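Local coordinates for protein CurJ (PDB 5TZ6) that is a polyketide synthase dehydratase domain of curacin biosynthesis, here an inactive mutant with a bound hydroxy-enoic acid, and probably carries out vinylogous dehydration in the native enzyme, at residues A[28-32]-A[33-37]; A[216-219]-A[220-224]; A[299-302]-A[303-306]. The protein carries 1 engineered substitution. One frame throughout, in Å; residues are numbered along the deposited sequence.

Contact 1: A[28-32]-A[33-37]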
ATOM      1  N   SER A  28      -7.765   3.272   1.889  1.00 69.85           N
ATOM      2  CA  SER A  28      -8.800   3.232   2.907  1.00 69.11           C
ATOM      3  C   SER A  28      -9.996   2.499   2.322  1.00 66.85           C
ATOM      4  O   SER A  28     -10.239   2.562   1.115  1.00 60.60           O
ATOM      5  CB  SER A  28      -9.193   4.640   3.356  1.00 76.45           C
ATOM      6  OG  SER A  28      -9.883   4.600   4.591  1.00 97.45           O
ATOM      7  N   TYR A  29     -10.734   1.790   3.174  1.00 68.22           N
ATOM      8  CA  TYR A  29     -11.856   0.962   2.728  1.00 71.59           C
ATOM      9  C   TYR A  29     -13.147   1.535   3.306  1.00 72.11           C
ATOM     10  O   TYR A  29     -13.450   1.347   4.489  1.00 79.61           O
ATOM     11  CB  TYR A  29     -11.644  -0.492   3.133  1.00 76.70           C
ATOM     12  CG  TYR A  29     -10.344  -1.051   2.608  1.00 80.39           C
ATOM     13  CD1 TYR A  29     -10.132  -1.210   1.245  1.00 76.60           C
ATOM     14  CD2 TYR A  29      -9.323  -1.411   3.476  1.00 86.66           C
ATOM     15  CE1 TYR A  29      -8.936  -1.713   0.760  1.00 81.32           C
ATOM     16  CE2 TYR A  29      -8.128  -1.914   3.002  1.00 93.31           C
ATOM     17  CZ  TYR A  29      -7.938  -2.063   1.645  1.00 90.98           C
ATOM     18  OH  TYR A  29      -6.743  -2.567   1.178  1.00 95.56           O
ATOM     19  N   PHE A  30     -13.917   2.212   2.458  1.00 63.12           N
ATOM     20  CA  PHE A  30     -15.088   2.963   2.896  1.00 57.38           C
ATOM     21  C   PHE A  30     -16.330   2.081   2.852  1.00 60.42           C
ATOM     22  O   PHE A  30     -16.685   1.537   1.795  1.00 62.34           O
ATOM     23  CB  PHE A  30     -15.274   4.210   2.033  1.00 55.94           C
ATOM     24  CG  PHE A  30     -14.542   5.419   2.549  1.00 53.87           C
ATOM     25  CD1 PHE A  30     -13.194   5.355   2.838  1.00 60.33           C
ATOM     26  CD2 PHE A  30     -15.199   6.620   2.730  1.00 58.07           C
ATOM     27  CE1 PHE A  30     -12.518   6.464   3.313  1.00 64.57           C
ATOM     28  CE2 PHE A  30     -14.531   7.733   3.198  1.00 59.24           C
ATOM     29  CZ  PHE A  30     -13.187   7.654   3.489  1.00 62.61           C
ATOM     30  N   SER A  31     -16.979   1.943   4.005  1.00 62.19           N
ATOM     31  CA  SER A  31     -18.191   1.153   4.160  1.00 69.28           C
ATOM     32  C   SER A  31     -18.821   1.515   5.495  1.00 71.67           C
ATOM     33  O   SER A  31     -18.163   2.068   6.382  1.00 68.62           O
ATOM     34  CB  SER A  31     -17.902  -0.349   4.101  1.00 70.49           C
ATOM     35  OG  SER A  31     -17.226  -0.778   5.270  1.00 79.07           O
ATOM     36  N   THR A  32     -20.111   1.197   5.625  1.00 73.67           N
ATOM     37  CA  THR A  32     -20.819   1.501   6.863  1.00 71.96           C
ATOM     38  C   THR A  32     -20.273   0.689   8.031  1.00 77.34           C
ATOM     39  O   THR A  32     -20.302   1.156   9.175  1.00 76.68           O
ATOM     40  CB  THR A  32     -22.318   1.254   6.693  1.00 69.34           C
ATOM     41  OG1 THR A  32     -22.533  -0.077   6.210  1.00 82.03           O
ATOM     42  CG2 THR A  32     -22.914   2.252   5.713  1.00 59.14           C
ATOM     43  N   GLU A  33     -19.775  -0.520   7.767  1.00 77.92           N
ATOM     44  CA  GLU A  33     -19.206  -1.325   8.843  1.00 90.27           C
ATOM     45  C   GLU A  33     -17.888  -0.741   9.344  1.00 97.29           C
ATOM     46  O   GLU A  33     -17.650  -0.693  10.557  1.00112.76           O
ATOM     47  CB  GLU A  33     -19.015  -2.766   8.372  1.00102.64           C
ATOM     48  CG  GLU A  33     -18.291  -3.652   9.373  1.00114.05           C
ATOM     49  CD  GLU A  33     -18.370  -5.123   9.015  1.00125.68           C
ATOM     50  OE1 GLU A  33     -19.337  -5.515   8.326  1.00128.77           O
ATOM     51  OE2 GLU A  33     -17.470  -5.889   9.422  1.00131.27           O
ATOM     52  N   ASN A  34     -17.019  -0.288   8.434  1.00 94.22           N
ATOM     53  CA  ASN A  34     -15.748   0.291   8.862  1.00 82.13           C
ATOM     54  C   ASN A  34     -15.935   1.687   9.437  1.00 77.23           C
ATOM     55  O   ASN A  34     -15.247   2.064  10.392  1.00 80.94           O
ATOM     56  CB  ASN A  34     -14.763   0.348   7.696  1.00 80.18           C
ATOM     57  CG  ASN A  34     -14.446  -1.015   7.142  1.00 96.41           C
ATOM     58  OD1 ASN A  34     -14.727  -2.034   7.773  1.00110.82           O
ATOM     59  ND2 ASN A  34     -13.856  -1.046   5.955  1.00 88.58           N
ATOM     60  N   LEU A  35     -16.857   2.462   8.871  1.00 72.35           N
ATOM     61  CA  LEU A  35     -17.112   3.836   9.301  1.00 69.21           C
ATOM     62  C   LEU A  35     -18.596   3.966   9.607  1.00 70.60           C
ATOM     63  O   LEU A  35     -19.397   4.333   8.734  1.00 68.39           O
ATOM     64  CB  LEU A  35     -16.665   4.830   8.233  1.00 62.65           C
ATOM     65  CG  LEU A  35     -15.186   4.690   7.871  1.00 59.67           C
ATOM     66  CD1 LEU A  35     -14.810   5.642   6.752  1.00 51.92           C
ATOM     67  CD2 LEU A  35     -14.338   4.936   9.110  1.00 65.40           C
ATOM     68  N   PRO A  36     -18.997   3.695  10.850  1.00 67.17           N
ATOM     69  CA  PRO A  36     -20.435   3.649  11.159  1.00 68.60           C
ATOM     70  C   PRO A  36     -21.156   4.955  10.884  1.00 68.24           C
ATOM     71  O   PRO A  36     -22.269   4.933  10.348  1.00 71.93           O
ATOM     72  CB  PRO A  36     -20.458   3.281  12.650  1.00 65.62           C
ATOM     73  CG  PRO A  36     -19.142   2.615  12.898  1.00 67.44           C
ATOM     74  CD  PRO A  36     -18.167   3.322  12.006  1.00 65.75           C
ATOM     75  N   PHE A  37     -20.550   6.096  11.223  1.00 61.45           N
ATOM     76  CA  PHE A  37     -21.232   7.373  11.050  1.00 59.54           C
ATOM     77  C   PHE A  37     -21.622   7.631   9.598  1.00 63.42           C
ATOM     78  O   PHE A  37     -22.495   8.470   9.342  1.00 61.97           O
ATOM     79  CB  PHE A  37     -20.345   8.520  11.533  1.00 55.87           C
ATOM     80  CG  PHE A  37     -19.019   8.604  10.810  1.00 55.90           C
ATOM     81  CD1 PHE A  37     -18.918   9.248   9.586  1.00 45.06           C
ATOM     82  CD2 PHE A  37     -17.877   8.041  11.356  1.00 56.74           C
ATOM     83  CE1 PHE A  37     -17.708   9.326   8.924  1.00 46.68           C
ATOM     84  CE2 PHE A  37     -16.666   8.118  10.696  1.00 57.30           C
ATOM     85  CZ  PHE A  37     -16.583   8.758   9.479  1.00 49.25           C
TER
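Thr32, Leu35 and Asn34 carry most of this local turn, which turns the chain back as it leaves strand 24-30. Thr32 takes part mainly through its backbone. Its carbonyl oxygen faces Leu35 and Pro36, and Pro36 CA approaches Thr32 O at 3.2 Å in a CA-H...O contact. Leu35 is held at both ends. Its amide N donates to Ser31 O at 2.8 Å, and its methyl CD1 sits over one face of the Phe30 ring. In this CH-pi contact Leu35 CD1 lies 4.0 Å from the centroid of the Phe30 ring, 2° off the normal. Leu35 has CG anti to its own carbonyl carbon (chi1 -57°), which swings the isobutyl group back over the aromatic face. Ser31 OG accepts from Asn34 N at 3.2 Å, while the serine carbonyl takes the Leu35 amide. Together these two bonds make an ST motif, the Ser/Thr arrangement that often starts a helix. Here it closes a single alpha-turn through Thr32, Glu33 and Asn34, inside the first of the two hotdog units of the dehydratase. Asn34 adds a side-chain tie back to the strand. Its ND2 donates to Tyr29 O at 2.8 Å in an almost straight bond. Tyr29 O lies in the plane of the Asn34 amide, but ND2 comes in above the carbonyl plane of Tyr29. This bond fixes the rotation of the amide and fastens the turn to strand 24-30. ND2 also passes close to Tyr29 CB, at 3.6 Å. On the strand side, Phe30 packs against Ser53 and Leu57 of helix 51-65 and Val92 of strand 90-99. Past the turn, Phe37 meets His214 edge-to-face.

Contact 2: A[216-219]-A[220-224]. With 7OD ((2E,5R)-5-hydroxy-2-methylhept-2-enoic acid), chain C.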
ATOM      1  N   THR A 216     -17.780  14.469  10.489  1.00 52.03           N
ATOM      2  CA  THR A 216     -19.069  15.064  10.830  1.00 39.59           C
ATOM      3  C   THR A 216     -18.917  16.475  11.380  1.00 51.02           C
ATOM      4  O   THR A 216     -19.830  17.297  11.232  1.00 51.25           O
ATOM      5  CB  THR A 216     -19.820  14.186  11.838  1.00 48.91           C
ATOM      6  OG1 THR A 216     -19.047  14.033  13.038  1.00 50.47           O
ATOM      7  CG2 THR A 216     -20.113  12.815  11.244  1.00 48.83           C
ATOM      8  N   LEU A 217     -17.784  16.782  12.014  1.00 45.89           N
ATOM      9  CA  LEU A 217     -17.564  18.147  12.488  1.00 51.95           C
ATOM     10  C   LEU A 217     -17.341  19.104  11.320  1.00 50.49           C
ATOM     11  O   LEU A 217     -17.927  20.196  11.276  1.00 61.13           O
ATOM     12  CB  LEU A 217     -16.375  18.170  13.448  1.00 56.12           C
ATOM     13  CG  LEU A 217     -15.930  19.541  13.950  1.00 55.57           C
ATOM     14  CD1 LEU A 217     -17.092  20.271  14.613  1.00 54.38           C
ATOM     15  CD2 LEU A 217     -14.761  19.390  14.908  1.00 57.69           C
ATOM     16  N   VAL A 218     -16.518  18.695  10.351  1.00 46.98           N
ATOM     17  CA  VAL A 218     -16.318  19.493   9.144  1.00 49.46           C
ATOM     18  C   VAL A 218     -17.646  19.722   8.435  1.00 49.21           C
ATOM     19  O   VAL A 218     -17.980  20.855   8.037  1.00 48.14           O
ATOM     20  CB  VAL A 218     -15.295  18.801   8.223  1.00 50.06           C
ATOM     21  CG1 VAL A 218     -15.114  19.579   6.924  1.00 47.49           C
ATOM     22  CG2 VAL A 218     -13.961  18.655   8.948  1.00 53.49           C
ATOM     23  N   ASP A 219     -18.446  18.660   8.306  1.00 51.25           N
ATOM     24  CA  ASP A 219     -19.732  18.822   7.650  1.00 57.47           C
ATOM     25  C   ASP A 219     -20.607  19.800   8.411  1.00 54.54           C
ATOM     26  O   ASP A 219     -21.231  20.675   7.805  1.00 52.59           O
ATOM     27  CB  ASP A 219     -20.444  17.485   7.502  1.00 73.43           C
ATOM     28  CG  ASP A 219     -21.571  17.551   6.495  1.00 88.50           C
ATOM     29  OD1 ASP A 219     -21.276  17.549   5.280  1.00104.22           O
ATOM     30  OD2 ASP A 219     -22.749  17.625   6.916  1.00 88.44           O
ATOM     31  N   SER A 220     -20.660  19.681   9.739  1.00 51.39           N
ATOM     32  CA  SER A 220     -21.475  20.614  10.510  1.00 48.65           C
ATOM     33  C   SER A 220     -21.066  22.050  10.211  1.00 56.97           C
ATOM     34  O   SER A 220     -21.919  22.934  10.024  1.00 65.40           O
ATOM     35  CB  SER A 220     -21.331  20.321  12.004  1.00 46.02           C
ATOM     36  OG  SER A 220     -21.779  19.012  12.317  1.00 51.49           O
ATOM     37  N   CYS A 221     -19.756  22.288  10.113  1.00 56.43           N
ATOM     38  CA  CYS A 221     -19.282  23.623   9.773  1.00 57.57           C
ATOM     39  C   CYS A 221     -19.873  24.083   8.449  1.00 54.80           C
ATOM     40  O   CYS A 221     -20.367  25.211   8.338  1.00 55.18           O
ATOM     41  CB  CYS A 221     -17.752  23.651   9.721  1.00 52.63           C
ATOM     42  SG  CYS A 221     -16.976  23.668  11.342  1.00 67.23           S
ATOM     43  N   PHE A 222     -19.842  23.220   7.429  1.00 48.46           N
ATOM     44  CA  PHE A 222     -20.490  23.606   6.176  1.00 50.12           C
ATOM     45  C   PHE A 222     -21.999  23.790   6.334  1.00 60.18           C
ATOM     46  O   PHE A 222     -22.598  24.608   5.625  1.00 58.68           O
ATOM     47  CB  PHE A 222     -20.193  22.580   5.084  1.00 52.54           C
ATOM     48  CG  PHE A 222     -18.733  22.446   4.758  1.00 53.79           C
ATOM     49  CD1 PHE A 222     -17.829  23.421   5.154  1.00 58.62           C
ATOM     50  CD2 PHE A 222     -18.265  21.356   4.040  1.00 57.56           C
ATOM     51  CE1 PHE A 222     -16.483  23.301   4.860  1.00 52.36           C
ATOM     52  CE2 PHE A 222     -16.924  21.231   3.735  1.00 59.06           C
ATOM     53  CZ  PHE A 222     -16.030  22.205   4.149  1.00 55.71           C
ATOM     54  N   GLN A 223     -22.629  23.055   7.261  1.00 55.25           N
ATOM     55  CA  GLN A 223     -24.069  23.179   7.473  1.00 54.53           C
ATOM     56  C   GLN A 223     -24.434  24.542   8.030  1.00 58.48           C
ATOM     57  O   GLN A 223     -25.568  25.001   7.850  1.00 48.36           O
ATOM     58  CB  GLN A 223     -24.579  22.110   8.436  1.00 46.71           C
ATOM     59  CG  GLN A 223     -24.370  20.679   8.015  1.00 54.00           C
ATOM     60  CD  GLN A 223     -24.638  19.733   9.166  1.00 56.24           C
ATOM     61  OE1 GLN A 223     -25.347  20.083  10.104  1.00 60.43           O
ATOM     62  NE2 GLN A 223     -24.054  18.542   9.114  1.00 61.93           N
ATOM     63  N   SER A 224     -23.503  25.191   8.732  1.00 62.54           N
ATOM     64  CA  SER A 224     -23.827  26.495   9.301  1.00 60.71           C
ATOM     65  C   SER A 224     -24.347  27.464   8.244  1.00 55.56           C
ATOM     66  O   SER A 224     -25.206  28.299   8.542  1.00 64.27           O
ATOM     67  CB  SER A 224     -22.605  27.092  10.001  1.00 59.03           C
ATOM     68  OG  SER A 224     -21.529  27.272   9.096  1.00 60.41           O
TER
HETATM   69  OAB 7OD C1301     -25.501  16.332  -1.196  1.00 97.06           O
HETATM   70  CAA 7OD C1301     -24.264  16.185  -1.272  1.00 99.15           C
HETATM   71  OAI 7OD C1301     -23.779  15.450  -2.162  1.00102.31           O
HETATM   72  CAC 7OD C1301     -23.344  16.906  -0.280  1.00 98.78           C
HETATM   73  CAK 7OD C1301     -21.822  16.719  -0.380  1.00 98.97           C
HETATM   74  CAD 7OD C1301     -23.937  17.811   0.813  1.00 99.76           C
HETATM   75  CAE 7OD C1301     -22.973  18.514   1.783  1.00101.78           C
HETATM   76  CAF 7OD C1301     -23.609  19.531   2.763  1.00103.88           C
HETATM   77  OAH 7OD C1301     -23.668  18.944   4.067  1.00 97.22           O
HETATM   78  CAG 7OD C1301     -25.018  19.988   2.368  1.00103.39           C
HETATM   79  CAJ 7OD C1301     -25.356  21.242   3.178  1.00104.23           C
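Asp219 and Gln223, one turn apart on helix 215-223, are joined through their side chains. Asp219 CG lies anti to the backbone N (chi1 -164°), which carries the carboxylate toward Gln223 and the ligand. Gln223 NE2 donates to Asp219 OD2 at 2.7 Å, nearly straight, from the anti side of the carboxylate. The two flat groups stand 66° apart. Asp219 OD1 accepts from OAH of the bound heptenoic acid at 3.0 Å. Gln223, a second-shell residue whose NE2 also bonds to Phe182 O, steadies the carboxylate. The pair fits the DxxxQ motif of these dehydratases, so Asp219 is probably the catalytic aspartate. With an alanine in place of Asp219, the ligand hydroxyl would probably lose this acceptor and the Gln223 amide would keep only its Phe182 O bond of the two. Thr216 O is gripped twice, by the backbone Ser220 N at 2.9 Å and by the side-chain Ser220 OG at 2.8 Å, from opposite faces of its plane. Apolar contact comes from Val218 CG1 against Phe222 CZ, 3.9 Å apart. In this buried helix of the second hotdog unit, Val218 and Phe222 lean on Ala52 of helix 51-65, Leu217 and Cys221 on strand 258-267, and Ser220 on strand 194-200.

Contact 3: A[299-302]-A[303-306]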
ATOM      1  N   LYS A 299     -26.302  26.154  -5.647  1.00 65.00           N
ATOM      2  CA  LYS A 299     -27.627  25.551  -5.665  1.00 68.24           C
ATOM      3  C   LYS A 299     -27.607  24.298  -6.527  1.00 67.43           C
ATOM      4  O   LYS A 299     -27.040  24.293  -7.623  1.00 70.99           O
ATOM      5  CB  LYS A 299     -28.646  26.546  -6.218  1.00 73.92           C
ATOM      6  CG  LYS A 299     -29.102  27.604  -5.233  1.00 86.48           C
ATOM      7  CD  LYS A 299     -30.521  27.343  -4.760  1.00 97.05           C
ATOM      8  CE  LYS A 299     -31.138  28.590  -4.143  1.00108.50           C
ATOM      9  NZ  LYS A 299     -32.536  28.348  -3.687  1.00112.47           N
ATOM     10  N   ALA A 300     -28.215  23.228  -6.026  1.00 56.79           N
ATOM     11  CA  ALA A 300     -28.249  21.993  -6.790  1.00 57.31           C
ATOM     12  C   ALA A 300     -29.288  21.054  -6.200  1.00 62.80           C
ATOM     13  O   ALA A 300     -29.648  21.149  -5.024  1.00 74.23           O
ATOM     14  CB  ALA A 300     -26.875  21.317  -6.823  1.00 53.85           C
ATOM     15  N   ASN A 301     -29.769  20.152  -7.043  1.00 64.98           N
ATOM     16  CA  ASN A 301     -30.624  19.069  -6.595  1.00 61.85           C
ATOM     17  C   ASN A 301     -29.741  17.890  -6.220  1.00 56.34           C
ATOM     18  O   ASN A 301     -29.068  17.336  -7.099  1.00 67.14           O
ATOM     19  CB  ASN A 301     -31.598  18.671  -7.688  1.00 50.69           C
ATOM     20  CG  ASN A 301     -32.617  17.647  -7.223  1.00 70.37           C
ATOM     21  OD1 ASN A 301     -32.302  16.742  -6.446  1.00 66.81           O
ATOM     22  ND2 ASN A 301     -33.848  17.779  -7.710  1.00 66.23           N
ATOM     23  N   PRO A 302     -29.701  17.476  -4.953  1.00 54.30           N
ATOM     24  CA  PRO A 302     -28.771  16.400  -4.574  1.00 50.44           C
ATOM     25  C   PRO A 302     -28.968  15.133  -5.377  1.00 51.56           C
ATOM     26  O   PRO A 302     -28.004  14.365  -5.560  1.00 57.12           O
ATOM     27  CB  PRO A 302     -29.077  16.184  -3.085  1.00 55.83           C
ATOM     28  CG  PRO A 302     -29.622  17.507  -2.626  1.00 55.77           C
ATOM     29  CD  PRO A 302     -30.443  18.001  -3.793  1.00 56.87           C
ATOM     30  N   LYS A 303     -30.173  14.917  -5.911  1.00 54.64           N
ATOM     31  CA  LYS A 303     -30.390  13.771  -6.784  1.00 64.70           C
ATOM     32  C   LYS A 303     -29.414  13.783  -7.950  1.00 72.86           C
ATOM     33  O   LYS A 303     -28.840  12.743  -8.299  1.00 65.27           O
ATOM     34  CB  LYS A 303     -31.822  13.764  -7.319  1.00 59.28           C
ATOM     35  CG  LYS A 303     -32.083  12.564  -8.216  1.00 68.33           C
ATOM     36  CD  LYS A 303     -33.300  12.730  -9.122  1.00 77.02           C
ATOM     37  CE  LYS A 303     -34.597  12.847  -8.352  1.00 84.15           C
ATOM     38  NZ  LYS A 303     -35.764  12.913  -9.288  1.00 92.09           N
ATOM     39  N   ILE A 304     -29.203  14.953  -8.562  1.00 79.67           N
ATOM     40  CA  ILE A 304     -28.373  15.001  -9.761  1.00 89.33           C
ATOM     41  C   ILE A 304     -26.906  14.833  -9.400  1.00 83.85           C
ATOM     42  O   ILE A 304     -26.131  14.267 -10.180  1.00 90.53           O
ATOM     43  CB  ILE A 304     -28.622  16.303 -10.544  1.00 94.55           C
ATOM     44  CG1 ILE A 304     -30.113  16.654 -10.550  1.00 90.02           C
ATOM     45  CG2 ILE A 304     -28.105  16.169 -11.974  1.00100.15           C
ATOM     46  CD1 ILE A 304     -30.981  15.636 -11.261  1.00 87.77           C
ATOM     47  N   LEU A 305     -26.500  15.297  -8.216  1.00 74.63           N
ATOM     48  CA  LEU A 305     -25.145  15.017  -7.761  1.00 68.93           C
ATOM     49  C   LEU A 305     -24.928  13.525  -7.585  1.00 75.31           C
ATOM     50  O   LEU A 305     -23.825  13.028  -7.834  1.00 82.93           O
ATOM     51  CB  LEU A 305     -24.842  15.758  -6.460  1.00 68.79           C
ATOM     52  CG  LEU A 305     -24.234  17.158  -6.607  1.00 73.78           C
ATOM     53  CD1 LEU A 305     -25.053  18.029  -7.553  1.00 71.11           C
ATOM     54  CD2 LEU A 305     -24.090  17.825  -5.242  1.00 70.72           C
ATOM     55  N   LEU A 306     -25.958  12.791  -7.158  1.00 79.06           N
ATOM     56  CA  LEU A 306     -25.742  11.387  -6.829  1.00 96.30           C
ATOM     57  C   LEU A 306     -25.627  10.484  -8.053  1.00115.11           C
ATOM     58  O   LEU A 306     -25.442   9.274  -7.879  1.00113.06           O
ATOM     59  CB  LEU A 306     -26.860  10.881  -5.922  1.00101.05           C
ATOM     60  CG  LEU A 306     -26.917  11.646  -4.605  1.00105.35           C
ATOM     61  CD1 LEU A 306     -27.782  10.908  -3.597  1.00108.21           C
ATOM     62  CD2 LEU A 306     -25.502  11.864  -4.079  1.00 99.19           C
TER
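Asn301 and Lys303 run roughly parallel where strand 288-300 gives way to the short helix 302-305. Asn301 is the N-cap. Its CG stands anti to the backbone N (chi1 -174°), and this turns the amide forward along the chain. Asn301 OD1 then accepts from Lys303 N at 2.9 Å, with the donor tilted 24° from the carbonyl plane. The same oxygen lies alongside Lys303 CB, while the rest of the lysine chain extends past the turn. Asn301 CB meets Ile304 CG1 at 3.8 Å. Further back, the methyl of Ala300 points at the helix and touches Leu305 CD1, also at 3.8 Å. The backbone completes the turn. Ile304 N donates to Asn301 O at 2.8 Å from above the carbonyl plane, and Leu305 N adds a weak bond to that oxygen. Leu306 N closes on Pro302 O at 3.0 Å. Pro302 holds the first helical position, where its lack of an N-H costs nothing, and packs on Val43. Pro302 and Leu305 both touch the bound heptenoic acid, and Leu305 also leans on Val241. Polar capping by Asn301 gives the first turn of the helix an acceptor, while Leu305, a residue of the ligand pocket, and Pro302 present apolar surface to the ligand.

How the contacts relate
The three contacts follow one another along the chain, and none nests in or crosses another. Contact 1 closes the turn after strand 24-30, on the way to strand 41-43, in the first hotdog unit. Contact 2 lies wholly within helix 215-223 of the second unit. Contact 3 closes the turn from strand 288-300 into helix 302-305, near the C terminus. Contacts 1 and 2 touch directly across the two units, with Phe37 CD1 4.1 Å from Thr216 CG2. Contact 3 stays about 11 Å from contact 2 at the nearest atoms. The ligand bridges that distance, reaching Asp219 on one side and Leu305 on the other.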